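PDB 1XYG: probable N-acetyl-gamma-glutamyl-phosphate reductase, chloroplastic from Arabidopsis thaliana, which probably catalyses the NADPH-dependent reduction of N-acetyl-L-glutamyl 5-phosphate to the corresponding semialdehyde, a step of arginine biosynthesis, and works as a homotetramer. Local coordinates for residues 84-89 / 104-109; 144-149 / 333-338; 138-143 / 155-160. All coordinates share one frame; numbering follows the deposited sequence.

Interaction 1 of 3, residues 84-89 / 104-109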
ATOM      1  N   ASP A  84     -27.922  27.008 -11.972  1.00 41.04           N
ATOM      2  CA  ASP A  84     -27.245  28.086 -12.692  1.00 40.59           C
ATOM      3  C   ASP A  84     -26.092  27.593 -13.557  1.00 40.51           C
ATOM      4  O   ASP A  84     -25.888  28.076 -14.670  1.00 40.75           O
ATOM      5  CB  ASP A  84     -26.731  29.123 -11.695  1.00 41.73           C
ATOM      6  CG  ASP A  84     -27.829  29.650 -10.794  1.00 41.58           C
ATOM      7  OD1 ASP A  84     -28.777  30.270 -11.313  1.00 43.22           O
ATOM      8  OD2 ASP A  84     -27.746  29.439  -9.568  1.00 42.18           O
ATOM      9  N   ALA A  85     -25.326  26.648 -13.026  1.00 41.16           N
ATOM     10  CA  ALA A  85     -24.206  26.061 -13.754  1.00 39.95           C
ATOM     11  C   ALA A  85     -24.210  24.550 -13.525  1.00 39.03           C
ATOM     12  O   ALA A  85     -24.758  24.056 -12.539  1.00 37.72           O
ATOM     13  CB  ALA A  85     -22.885  26.671 -13.286  1.00 38.48           C
ATOM     14  N   VAL A  86     -23.587  23.819 -14.439  1.00 37.92           N
ATOM     15  CA  VAL A  86     -23.547  22.368 -14.351  1.00 36.44           C
ATOM     16  C   VAL A  86     -22.164  21.762 -14.565  1.00 35.08           C
ATOM     17  O   VAL A  86     -21.383  22.243 -15.384  1.00 34.31           O
ATOM     18  CB  VAL A  86     -24.520  21.751 -15.395  1.00 37.15           C
ATOM     19  CG1 VAL A  86     -24.150  20.312 -15.669  1.00 38.25           C
ATOM     20  CG2 VAL A  86     -25.958  21.843 -14.902  1.00 37.84           C
ATOM     21  N   PHE A  87     -21.877  20.708 -13.808  1.00 33.59           N
ATOM     22  CA  PHE A  87     -20.631  19.959 -13.928  1.00 34.18           C
ATOM     23  C   PHE A  87     -21.080  18.605 -14.457  1.00 35.53           C
ATOM     24  O   PHE A  87     -21.956  17.964 -13.872  1.00 36.21           O
ATOM     25  CB  PHE A  87     -19.960  19.753 -12.564  1.00 32.12           C
ATOM     26  CG  PHE A  87     -19.169  20.938 -12.076  1.00 30.28           C
ATOM     27  CD1 PHE A  87     -18.029  21.360 -12.756  1.00 29.24           C
ATOM     28  CD2 PHE A  87     -19.549  21.615 -10.921  1.00 27.58           C
ATOM     29  CE1 PHE A  87     -17.270  22.440 -12.290  1.00 28.91           C
ATOM     30  CE2 PHE A  87     -18.801  22.700 -10.442  1.00 29.09           C
ATOM     31  CZ  PHE A  87     -17.657  23.113 -11.130  1.00 29.36           C
ATOM     32  N   CYS A  88     -20.502  18.163 -15.561  1.00 35.93           N
ATOM     33  CA  CYS A  88     -20.890  16.873 -16.103  1.00 37.39           C
ATOM     34  C   CYS A  88     -19.794  15.827 -15.926  1.00 37.08           C
ATOM     35  O   CYS A  88     -18.677  15.986 -16.425  1.00 36.79           O
ATOM     36  CB  CYS A  88     -21.255  17.001 -17.582  1.00 38.73           C
ATOM     37  SG  CYS A  88     -21.680  15.411 -18.318  1.00 45.62           S
ATOM     38  N   CYS A  89     -20.120  14.754 -15.212  1.00 37.26           N
ATOM     39  CA  CYS A  89     -19.165  13.678 -14.970  1.00 39.72           C
ATOM     40  C   CYS A  89     -19.657  12.338 -15.512  1.00 41.12           C
ATOM     41  O   CYS A  89     -19.452  11.309 -14.880  1.00 41.26           O
ATOM     42  CB  CYS A  89     -18.882  13.547 -13.468  1.00 38.74           C
ATOM     43  SG  CYS A  89     -18.138  15.008 -12.690  1.00 40.12           S
ATOM     44  N   THR A 104     -30.115  26.663 -22.583  1.00 49.11           N
ATOM     45  CA  THR A 104     -29.138  27.621 -23.120  1.00 50.33           C
ATOM     46  C   THR A 104     -28.593  28.632 -22.108  1.00 50.58           C
ATOM     47  O   THR A 104     -27.557  29.258 -22.343  1.00 50.39           O
ATOM     48  CB  THR A 104     -29.752  28.403 -24.315  1.00 51.09           C
ATOM     49  OG1 THR A 104     -30.311  27.474 -25.253  1.00 53.52           O
ATOM     50  CG2 THR A 104     -28.694  29.216 -25.032  1.00 52.26           C
ATOM     51  N   ALA A 105     -29.280  28.766 -20.977  1.00 50.48           N
ATOM     52  CA  ALA A 105     -28.887  29.707 -19.929  1.00 49.51           C
ATOM     53  C   ALA A 105     -27.882  29.126 -18.947  1.00 47.67           C
ATOM     54  O   ALA A 105     -27.476  29.785 -17.997  1.00 47.79           O
ATOM     55  CB  ALA A 105     -30.128  30.195 -19.163  1.00 51.04           C
ATOM     56  N   LEU A 106     -27.489  27.886 -19.175  1.00 46.15           N
ATOM     57  CA  LEU A 106     -26.545  27.223 -18.293  1.00 44.37           C
ATOM     58  C   LEU A 106     -25.093  27.315 -18.717  1.00 43.22           C
ATOM     59  O   LEU A 106     -24.772  27.188 -19.898  1.00 45.54           O
ATOM     60  CB  LEU A 106     -26.902  25.744 -18.174  1.00 43.04           C
ATOM     61  CG  LEU A 106     -28.106  25.346 -17.329  1.00 42.13           C
ATOM     62  CD1 LEU A 106     -28.321  23.833 -17.447  1.00 41.02           C
ATOM     63  CD2 LEU A 106     -27.866  25.759 -15.872  1.00 40.31           C
ATOM     64  N   LYS A 107     -24.219  27.551 -17.743  1.00 41.71           N
ATOM     65  CA  LYS A 107     -22.783  27.556 -17.998  1.00 40.29           C
ATOM     66  C   LYS A 107     -22.431  26.089 -17.733  1.00 39.25           C
ATOM     67  O   LYS A 107     -22.793  25.535 -16.694  1.00 37.39           O
ATOM     68  CB  LYS A 107     -22.045  28.477 -17.023  1.00 40.75           C
ATOM     69  CG  LYS A 107     -22.187  29.963 -17.341  1.00 42.17           C
ATOM     70  CD  LYS A 107     -21.595  30.297 -18.699  1.00 44.73           C
ATOM     71  CE  LYS A 107     -21.683  31.783 -19.009  1.00 46.04           C
ATOM     72  NZ  LYS A 107     -20.910  32.595 -18.035  1.00 48.35           N
ATOM     73  N   ILE A 108     -21.730  25.460 -18.667  1.00 37.80           N
ATOM     74  CA  ILE A 108     -21.415  24.044 -18.528  1.00 36.90           C
ATOM     75  C   ILE A 108     -19.943  23.660 -18.611  1.00 36.29           C
ATOM     76  O   ILE A 108     -19.211  24.111 -19.493  1.00 36.27           O
ATOM     77  CB  ILE A 108     -22.155  23.211 -19.610  1.00 36.10           C
ATOM     78  CG1 ILE A 108     -23.655  23.505 -19.572  1.00 36.32           C
ATOM     79  CG2 ILE A 108     -21.903  21.723 -19.389  1.00 36.14           C
ATOM     80  CD1 ILE A 108     -24.400  22.992 -20.788  1.00 36.39           C
ATOM     81  N   VAL A 109     -19.519  22.816 -17.679  1.00 33.60           N
ATOM     82  CA  VAL A 109     -18.160  22.312 -17.689  1.00 32.63           C
ATOM     83  C   VAL A 109     -18.271  20.798 -17.758  1.00 31.89           C
ATOM     84  O   VAL A 109     -18.677  20.140 -16.797  1.00 31.64           O
ATOM     85  CB  VAL A 109     -17.354  22.725 -16.435  1.00 32.37           C
ATOM     86  CG1 VAL A 109     -16.033  21.939 -16.395  1.00 29.01           C
ATOM     87  CG2 VAL A 109     -17.038  24.226 -16.498  1.00 29.61           C
TER
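Val-86 is held by the neighbouring strand through both its backbone N and its O: the N donates to the O of Lys-107 at 2.9 Å, and the O accepts from the N of Val-109 at 3.0 Å. The pairing belongs to a right-handed beta-alpha-beta crossover of the Rossmann-type nucleotide-binding domain, in which strand 85-88 leads through helix 95-100 into strand 107-110. The two strands run parallel with a 17° twist, and Ala-85, Val-86 and Phe-87 lie level with Lys-107, Ile-108 and Val-109.

The packed part lies on the two faces of the strand pair. On the face that carries Ala-85 and Phe-87, the ring of Phe-87 and the side chain of Val-109 lie side by side and point the same way, with CD1 of the ring 4.0 Å from CB of Val-109. CG of Phe-87 is anti to its carbonyl carbon (chi1 -81°), which sends the ring against helix 329-343, where Ala-336 and Leu-340 touch it. The face of Val-86 and Ile-108 is apolar as well, and here, near the start of the strands, CG2 of Val-86 meets CD1 of Leu-106 at 4.0 Å.

The end before the strands is looser. Asp-84 turns its CB away from the partner segment, and its carboxylate accepts a hydrogen bond from the backbone N of Arg-18 in the adjoining strand. Ala-105 is exposed and touches little, while the chain of Lys-107 starts on the Ala-85 face but leads away to a weak hydrogen bond with Met-343 O. Leu-106 closes this end from within, its CD2 3.3 Å from Asp-84 O. At the inner end, N of Cys-88 donates to O of Val-109 at 3.0 Å, tilted 22° from that carbonyl's plane.

Interaction 2 of 3, residues 144-149 / 333-338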
ATOM      1  N   LEU A 144      -7.940  24.060 -20.273  1.00 28.40           N
ATOM      2  CA  LEU A 144      -6.613  24.036 -19.655  1.00 28.95           C
ATOM      3  C   LEU A 144      -6.428  25.477 -19.165  1.00 29.72           C
ATOM      4  O   LEU A 144      -5.820  26.320 -19.837  1.00 29.10           O
ATOM      5  CB  LEU A 144      -5.538  23.644 -20.682  1.00 27.12           C
ATOM      6  CG  LEU A 144      -4.121  23.449 -20.116  1.00 27.14           C
ATOM      7  CD1 LEU A 144      -4.155  22.483 -18.940  1.00 24.94           C
ATOM      8  CD2 LEU A 144      -3.196  22.922 -21.209  1.00 26.38           C
ATOM      9  N   THR A 145      -6.974  25.737 -17.982  1.00 30.41           N
ATOM     10  CA  THR A 145      -6.989  27.062 -17.374  1.00 31.07           C
ATOM     11  C   THR A 145      -5.809  28.017 -17.569  1.00 32.10           C
ATOM     12  O   THR A 145      -5.993  29.107 -18.118  1.00 32.43           O
ATOM     13  CB  THR A 145      -7.310  26.963 -15.869  1.00 30.56           C
ATOM     14  OG1 THR A 145      -8.242  25.892 -15.653  1.00 28.62           O
ATOM     15  CG2 THR A 145      -7.954  28.269 -15.394  1.00 31.21           C
ATOM     16  N   GLU A 146      -4.614  27.636 -17.132  1.00 32.28           N
ATOM     17  CA  GLU A 146      -3.459  28.524 -17.265  1.00 32.16           C
ATOM     18  C   GLU A 146      -3.096  28.902 -18.698  1.00 33.30           C
ATOM     19  O   GLU A 146      -2.433  29.912 -18.925  1.00 34.49           O
ATOM     20  CB  GLU A 146      -2.230  27.919 -16.576  1.00 30.14           C
ATOM     21  CG  GLU A 146      -2.323  27.829 -15.061  1.00 27.41           C
ATOM     22  CD  GLU A 146      -3.305  26.762 -14.580  1.00 29.41           C
ATOM     23  OE1 GLU A 146      -3.663  25.856 -15.374  1.00 29.33           O
ATOM     24  OE2 GLU A 146      -3.706  26.817 -13.399  1.00 29.18           O
ATOM     25  N   ILE A 147      -3.525  28.102 -19.664  1.00 33.44           N
ATOM     26  CA  ILE A 147      -3.216  28.375 -21.063  1.00 33.26           C
ATOM     27  C   ILE A 147      -4.336  29.118 -21.814  1.00 34.71           C
ATOM     28  O   ILE A 147      -4.070  30.071 -22.550  1.00 33.08           O
ATOM     29  CB  ILE A 147      -2.915  27.055 -21.831  1.00 33.89           C
ATOM     30  CG1 ILE A 147      -1.830  26.246 -21.107  1.00 35.06           C
ATOM     31  CG2 ILE A 147      -2.471  27.364 -23.244  1.00 32.35           C
ATOM     32  CD1 ILE A 147      -0.455  26.861 -21.128  1.00 35.48           C
ATOM     33  N   LEU A 148      -5.583  28.685 -21.636  1.00 35.90           N
ATOM     34  CA  LEU A 148      -6.703  29.314 -22.347  1.00 37.02           C
ATOM     35  C   LEU A 148      -7.641  30.124 -21.448  1.00 36.14           C
ATOM     36  O   LEU A 148      -8.813  30.318 -21.771  1.00 34.09           O
ATOM     37  CB  LEU A 148      -7.496  28.235 -23.095  1.00 37.72           C
ATOM     38  CG  LEU A 148      -6.710  27.430 -24.141  1.00 40.87           C
ATOM     39  CD1 LEU A 148      -7.551  26.294 -24.693  1.00 40.77           C
ATOM     40  CD2 LEU A 148      -6.285  28.356 -25.265  1.00 42.39           C
ATOM     41  N   ARG A 149      -7.111  30.602 -20.330  1.00 36.87           N
ATOM     42  CA  ARG A 149      -7.893  31.376 -19.380  1.00 38.65           C
ATOM     43  C   ARG A 149      -8.848  32.384 -20.032  1.00 39.83           C
ATOM     44  O   ARG A 149     -10.058  32.353 -19.786  1.00 37.06           O
ATOM     45  CB  ARG A 149      -6.970  32.123 -18.419  1.00 39.35           C
ATOM     46  CG  ARG A 149      -7.684  32.526 -17.147  1.00 42.06           C
ATOM     47  CD  ARG A 149      -6.940  33.598 -16.436  1.00 42.77           C
ATOM     48  NE  ARG A 149      -5.500  33.413 -16.542  1.00 44.90           N
ATOM     49  CZ  ARG A 149      -4.784  32.564 -15.817  1.00 43.41           C
ATOM     50  NH1 ARG A 149      -5.368  31.792 -14.909  1.00 43.14           N
ATOM     51  NH2 ARG A 149      -3.471  32.520 -15.983  1.00 42.41           N
ATOM     52  N   SER A 333     -11.598  17.223 -11.416  1.00 25.16           N
ATOM     53  CA  SER A 333     -12.546  18.083 -10.732  1.00 24.61           C
ATOM     54  C   SER A 333     -12.010  19.419 -10.236  1.00 26.07           C
ATOM     55  O   SER A 333     -12.747  20.409 -10.198  1.00 26.16           O
ATOM     56  CB  SER A 333     -13.193  17.304  -9.590  1.00 25.76           C
ATOM     57  OG  SER A 333     -13.878  16.170 -10.097  1.00 27.13           O
ATOM     58  N   GLY A 334     -10.737  19.455  -9.850  1.00 26.03           N
ATOM     59  CA  GLY A 334     -10.149  20.704  -9.388  1.00 24.81           C
ATOM     60  C   GLY A 334     -10.076  21.706 -10.526  1.00 24.20           C
ATOM     61  O   GLY A 334     -10.449  22.868 -10.375  1.00 24.51           O
ATOM     62  N   GLN A 335      -9.598  21.259 -11.681  1.00 26.11           N
ATOM     63  CA  GLN A 335      -9.505  22.143 -12.832  1.00 26.35           C
ATOM     64  C   GLN A 335     -10.905  22.535 -13.307  1.00 27.16           C
ATOM     65  O   GLN A 335     -11.125  23.664 -13.743  1.00 27.98           O
ATOM     66  CB  GLN A 335      -8.737  21.458 -13.967  1.00 26.91           C
ATOM     67  CG  GLN A 335      -8.581  22.323 -15.206  1.00 23.85           C
ATOM     68  CD  GLN A 335      -7.288  22.039 -15.940  1.00 25.68           C
ATOM     69  OE1 GLN A 335      -6.415  22.907 -16.046  1.00 25.78           O
ATOM     70  NE2 GLN A 335      -7.150  20.818 -16.446  1.00 23.81           N
ATOM     71  N   ALA A 336     -11.847  21.600 -13.217  1.00 25.90           N
ATOM     72  CA  ALA A 336     -13.220  21.862 -13.626  1.00 26.64           C
ATOM     73  C   ALA A 336     -13.768  23.053 -12.834  1.00 28.76           C
ATOM     74  O   ALA A 336     -14.383  23.966 -13.398  1.00 27.60           O
ATOM     75  CB  ALA A 336     -14.086  20.625 -13.388  1.00 23.09           C
ATOM     76  N   LEU A 337     -13.539  23.037 -11.524  1.00 29.07           N
ATOM     77  CA  LEU A 337     -14.001  24.110 -10.660  1.00 29.71           C
ATOM     78  C   LEU A 337     -13.220  25.383 -10.962  1.00 30.04           C
ATOM     79  O   LEU A 337     -13.780  26.483 -10.946  1.00 30.86           O
ATOM     80  CB  LEU A 337     -13.827  23.724  -9.190  1.00 29.30           C
ATOM     81  CG  LEU A 337     -14.255  24.783  -8.165  1.00 29.88           C
ATOM     82  CD1 LEU A 337     -15.699  25.187  -8.402  1.00 27.32           C
ATOM     83  CD2 LEU A 337     -14.078  24.232  -6.762  1.00 28.59           C
ATOM     84  N   GLN A 338     -11.927  25.228 -11.235  1.00 30.74           N
ATOM     85  CA  GLN A 338     -11.073  26.366 -11.558  1.00 29.38           C
ATOM     86  C   GLN A 338     -11.673  27.092 -12.757  1.00 28.37           C
ATOM     87  O   GLN A 338     -11.702  28.317 -12.801  1.00 29.17           O
ATOM     88  CB  GLN A 338      -9.655  25.896 -11.899  1.00 29.42           C
ATOM     89  CG  GLN A 338      -8.599  27.007 -11.885  1.00 28.72           C
ATOM     90  CD  GLN A 338      -7.195  26.489 -12.165  1.00 28.38           C
ATOM     91  OE1 GLN A 338      -6.886  25.327 -11.898  1.00 28.66           O
ATOM     92  NE2 GLN A 338      -6.336  27.355 -12.690  1.00 27.70           N
TER
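Gln-335 and Gln-338, one helical turn apart on helix 329-343, reach across to the first turn of helix 145-153. The helix axes stay 11.4 Å apart, running in roughly the same direction, so long polar side chains bridge the distance.

Gln-335 comes first. CG anti to the backbone N (chi1 -179°) carries the chain across, and a bend at chi2 sets the amide by the start of the other helix. OE1 lies 3.7 Å from CD1 of Leu-144, the N-cap residue, and 3.5 Å from OG1 of Thr-145, past which the glutamine slides in the opposite direction. This oxygen accepts from Lys-330 NZ, whereas NE2 bonds to Thr-166 on helix 163-177, which begins with Cys-163, the active-site cysteine inferred by similarity.

Gln-338 follows, its chain extended beyond CG and crossing Thr-145 obliquely, with NE2 3.3 Å from the methyl CG2; the threonine hydroxyl itself bonds to Asn-339. NE2 then donates to OE2 of Glu-146 at 2.8 Å. The bond is almost straight (170°) and lies in the amide plane, yet meets the carboxylate from 50° above its own plane. An alanine in place of Gln-338 would probably leave Glu-146 OE2 without this donor and open a gap beside Thr-145.

Lys-330 NZ forms a salt bridge with Glu-146 OE1 and hydrogen bonds with both glutamine oxygens, while Gln-338 NE2 also binds Glu-348. The buried carboxylate of Glu-146 thus faces an amide and an ammonium group, which is likely to stabilise its negative charge between the two helices.

Interaction 3 of 3, residues 138-143 / 155-160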
ATOM      1  N   LYS A 138     -18.151  23.433 -32.102  1.00 48.37           N
ATOM      2  CA  LYS A 138     -17.354  24.589 -32.477  1.00 49.62           C
ATOM      3  C   LYS A 138     -17.374  25.774 -31.531  1.00 48.98           C
ATOM      4  O   LYS A 138     -16.604  26.718 -31.708  1.00 47.25           O
ATOM      5  CB  LYS A 138     -17.676  25.072 -33.893  1.00 53.12           C
ATOM      6  CG  LYS A 138     -19.011  24.754 -34.495  1.00 57.53           C
ATOM      7  CD  LYS A 138     -18.806  24.875 -36.002  1.00 61.39           C
ATOM      8  CE  LYS A 138     -20.063  25.004 -36.819  1.00 65.29           C
ATOM      9  NZ  LYS A 138     -19.732  24.735 -38.246  1.00 67.80           N
ATOM     10  N   GLU A 139     -18.232  25.737 -30.521  1.00 48.72           N
ATOM     11  CA  GLU A 139     -18.264  26.839 -29.573  1.00 48.53           C
ATOM     12  C   GLU A 139     -17.627  26.413 -28.248  1.00 46.64           C
ATOM     13  O   GLU A 139     -17.569  27.186 -27.293  1.00 45.27           O
ATOM     14  CB  GLU A 139     -19.695  27.321 -29.352  1.00 51.29           C
ATOM     15  CG  GLU A 139     -20.573  26.405 -28.546  1.00 57.24           C
ATOM     16  CD  GLU A 139     -21.888  27.069 -28.205  1.00 59.20           C
ATOM     17  OE1 GLU A 139     -22.751  27.195 -29.107  1.00 58.79           O
ATOM     18  OE2 GLU A 139     -22.047  27.481 -27.036  1.00 60.17           O
ATOM     19  N   VAL A 140     -17.126  25.181 -28.214  1.00 43.37           N
ATOM     20  CA  VAL A 140     -16.488  24.634 -27.023  1.00 40.31           C
ATOM     21  C   VAL A 140     -15.055  25.123 -26.847  1.00 38.69           C
ATOM     22  O   VAL A 140     -14.296  25.205 -27.810  1.00 37.42           O
ATOM     23  CB  VAL A 140     -16.450  23.089 -27.069  1.00 40.51           C
ATOM     24  CG1 VAL A 140     -15.739  22.549 -25.829  1.00 39.19           C
ATOM     25  CG2 VAL A 140     -17.864  22.535 -27.168  1.00 39.39           C
ATOM     26  N   VAL A 141     -14.696  25.439 -25.604  1.00 36.63           N
ATOM     27  CA  VAL A 141     -13.346  25.890 -25.271  1.00 34.88           C
ATOM     28  C   VAL A 141     -12.653  24.858 -24.374  1.00 33.52           C
ATOM     29  O   VAL A 141     -13.225  24.402 -23.381  1.00 32.31           O
ATOM     30  CB  VAL A 141     -13.365  27.250 -24.528  1.00 35.83           C
ATOM     31  CG1 VAL A 141     -11.950  27.616 -24.062  1.00 35.07           C
ATOM     32  CG2 VAL A 141     -13.922  28.339 -25.443  1.00 34.84           C
ATOM     33  N   TYR A 142     -11.423  24.493 -24.734  1.00 32.02           N
ATOM     34  CA  TYR A 142     -10.632  23.523 -23.973  1.00 29.84           C
ATOM     35  C   TYR A 142     -10.261  24.137 -22.622  1.00 30.51           C
ATOM     36  O   TYR A 142      -9.629  25.194 -22.560  1.00 29.55           O
ATOM     37  CB  TYR A 142      -9.367  23.166 -24.755  1.00 29.70           C
ATOM     38  CG  TYR A 142      -8.592  21.981 -24.215  1.00 29.20           C
ATOM     39  CD1 TYR A 142      -9.176  20.714 -24.140  1.00 29.48           C
ATOM     40  CD2 TYR A 142      -7.263  22.118 -23.813  1.00 30.01           C
ATOM     41  CE1 TYR A 142      -8.449  19.610 -23.683  1.00 29.63           C
ATOM     42  CE2 TYR A 142      -6.526  21.021 -23.353  1.00 29.48           C
ATOM     43  CZ  TYR A 142      -7.125  19.773 -23.295  1.00 29.90           C
ATOM     44  OH  TYR A 142      -6.395  18.684 -22.874  1.00 29.92           O
ATOM     45  N   GLY A 143     -10.643  23.458 -21.544  1.00 29.91           N
ATOM     46  CA  GLY A 143     -10.396  23.977 -20.206  1.00 29.69           C
ATOM     47  C   GLY A 143      -9.031  23.911 -19.529  1.00 29.07           C
ATOM     48  O   GLY A 143      -8.972  23.717 -18.316  1.00 29.34           O
ATOM     49  N   ALA A 155     -16.667  31.524 -22.275  1.00 45.46           N
ATOM     50  CA  ALA A 155     -17.267  30.346 -22.895  1.00 43.49           C
ATOM     51  C   ALA A 155     -18.484  29.903 -22.095  1.00 42.23           C
ATOM     52  O   ALA A 155     -18.568  30.148 -20.892  1.00 42.61           O
ATOM     53  CB  ALA A 155     -16.257  29.214 -22.963  1.00 42.94           C
ATOM     54  N   ARG A 156     -19.431  29.264 -22.770  1.00 40.96           N
ATOM     55  CA  ARG A 156     -20.635  28.768 -22.104  1.00 40.30           C
ATOM     56  C   ARG A 156     -20.424  27.288 -21.809  1.00 37.60           C
ATOM     57  O   ARG A 156     -20.814  26.780 -20.759  1.00 35.78           O
ATOM     58  CB  ARG A 156     -21.868  28.937 -23.002  1.00 40.36           C
ATOM     59  CG  ARG A 156     -23.172  28.514 -22.324  1.00 45.20           C
ATOM     60  CD  ARG A 156     -24.383  28.678 -23.231  1.00 46.13           C
ATOM     61  NE  ARG A 156     -24.544  27.565 -24.163  1.00 49.44           N
ATOM     62  CZ  ARG A 156     -25.034  26.373 -23.830  1.00 49.70           C
ATOM     63  NH1 ARG A 156     -25.415  26.132 -22.580  1.00 50.29           N
ATOM     64  NH2 ARG A 156     -25.150  25.424 -24.748  1.00 49.26           N
ATOM     65  N   LEU A 157     -19.798  26.603 -22.761  1.00 36.51           N
ATOM     66  CA  LEU A 157     -19.515  25.181 -22.636  1.00 36.16           C
ATOM     67  C   LEU A 157     -18.009  24.943 -22.694  1.00 35.06           C
ATOM     68  O   LEU A 157     -17.348  25.250 -23.695  1.00 33.52           O
ATOM     69  CB  LEU A 157     -20.202  24.396 -23.757  1.00 36.96           C
ATOM     70  CG  LEU A 157     -19.915  22.887 -23.792  1.00 39.86           C
ATOM     71  CD1 LEU A 157     -20.479  22.218 -22.535  1.00 40.16           C
ATOM     72  CD2 LEU A 157     -20.528  22.274 -25.045  1.00 38.58           C
ATOM     73  N   VAL A 158     -17.469  24.399 -21.610  1.00 33.70           N
ATOM     74  CA  VAL A 158     -16.046  24.122 -21.541  1.00 32.40           C
ATOM     75  C   VAL A 158     -15.775  22.632 -21.420  1.00 31.65           C
ATOM     76  O   VAL A 158     -16.423  21.934 -20.639  1.00 30.38           O
ATOM     77  CB  VAL A 158     -15.381  24.856 -20.349  1.00 33.21           C
ATOM     78  CG1 VAL A 158     -13.952  24.333 -20.137  1.00 34.27           C
ATOM     79  CG2 VAL A 158     -15.336  26.354 -20.623  1.00 31.46           C
ATOM     80  N   ALA A 159     -14.828  22.151 -22.218  1.00 29.52           N
ATOM     81  CA  ALA A 159     -14.442  20.747 -22.186  1.00 29.00           C
ATOM     82  C   ALA A 159     -13.249  20.669 -21.244  1.00 27.95           C
ATOM     83  O   ALA A 159     -12.158  21.139 -21.579  1.00 29.23           O
ATOM     84  CB  ALA A 159     -14.047  20.270 -23.588  1.00 27.78           C
ATOM     85  N   ASN A 160     -13.461  20.109 -20.059  1.00 27.75           N
ATOM     86  CA  ASN A 160     -12.383  19.994 -19.086  1.00 27.97           C
ATOM     87  C   ASN A 160     -11.385  18.955 -19.587  1.00 27.58           C
ATOM     88  O   ASN A 160     -11.764  17.831 -19.922  1.00 29.01           O
ATOM     89  CB  ASN A 160     -12.939  19.585 -17.718  1.00 26.49           C
ATOM     90  CG  ASN A 160     -12.045  20.037 -16.574  1.00 25.94           C
ATOM     91  OD1 ASN A 160     -11.695  21.212 -16.478  1.00 26.31           O
ATOM     92  ND2 ASN A 160     -11.672  19.110 -15.705  1.00 25.82           N
TER
HETATM   93  O   HOH W   1     -25.405  27.185 -27.490  1.00 42.77           O
HETATM   94  O   HOH W   2     -19.414  27.918 -25.394  1.00 43.99           O
HETATM   95  O   HOH W   3     -23.992  29.294 -26.670  1.00 48.24           O
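Glu-139 faces Arg-156 at the outer end of a parallel strand pair, the edge of the Rossmann-type sheet, where helix 145-153 makes the crossover from strand 141-142 to strand 157-159. The glutamate CG sits between the backbone N and the carbonyl carbon (chi1 73°), and its extended chain brings OE2 to a long salt bridge, 3.8 Å from NE of Arg-156. The carboxylate and guanidinium planes stand nearly perpendicular, 89° apart. Three waters bridge the pair: water 3 joins OE2 to NE in the guanidinium plane, water 1 joins OE1 to NH2, and water 2 links Glu-139 O and OE2 to the backbone N of Arg-156. The guanidinium is also held through NH1, which donates to the O of Leu-106.

Val-140 splits its branches: CG2 presses tightly on CD2 of Leu-157 at 3.4 Å, and CG1 rests on CB of Ala-159. From Val-141 the backbones pair, N donating to Leu-157 O at 3.3 Å and O accepting from Ala-159 N at 3.0 Å, while CG2 touches CB of Ala-155.

Tyr-142 lies level with Ala-159, and its hydroxyl bonds to Glu-227 and Gln-169. Gly-143 ends the pairing, its N giving Ala-159 O a 2.8 Å bond; a CB here would clash with CG1 of Val-158.

The contact thus changes from direct backbone bonds within to a water-bridged ion pair outside, where solvent is likely to weaken the charges' attraction.

Overall arrangement
Interactions 1 and 3 are two parallel strand pairs of one six-stranded sheet, their centres 11 Å apart. Strands 107-110 and 157-159 are neighbours, so 85-88, 107-110, 157-159 and 141-142 form a continuous run ending at the sheet's edge within this chain. Along the chain interaction 1 closes first; the segments of interactions 2 and 3 then alternate, because helix 145-153 is the crossover between the strands of interaction 3. Interaction 2, centred 15 Å from interaction 1 and 11 Å from interaction 3, brings in helix 329-343 from near the C-terminus. That helix packs on Phe-87 and Val-109 and reaches Asn-160, tying the late part of the chain to the nucleotide-binding domain.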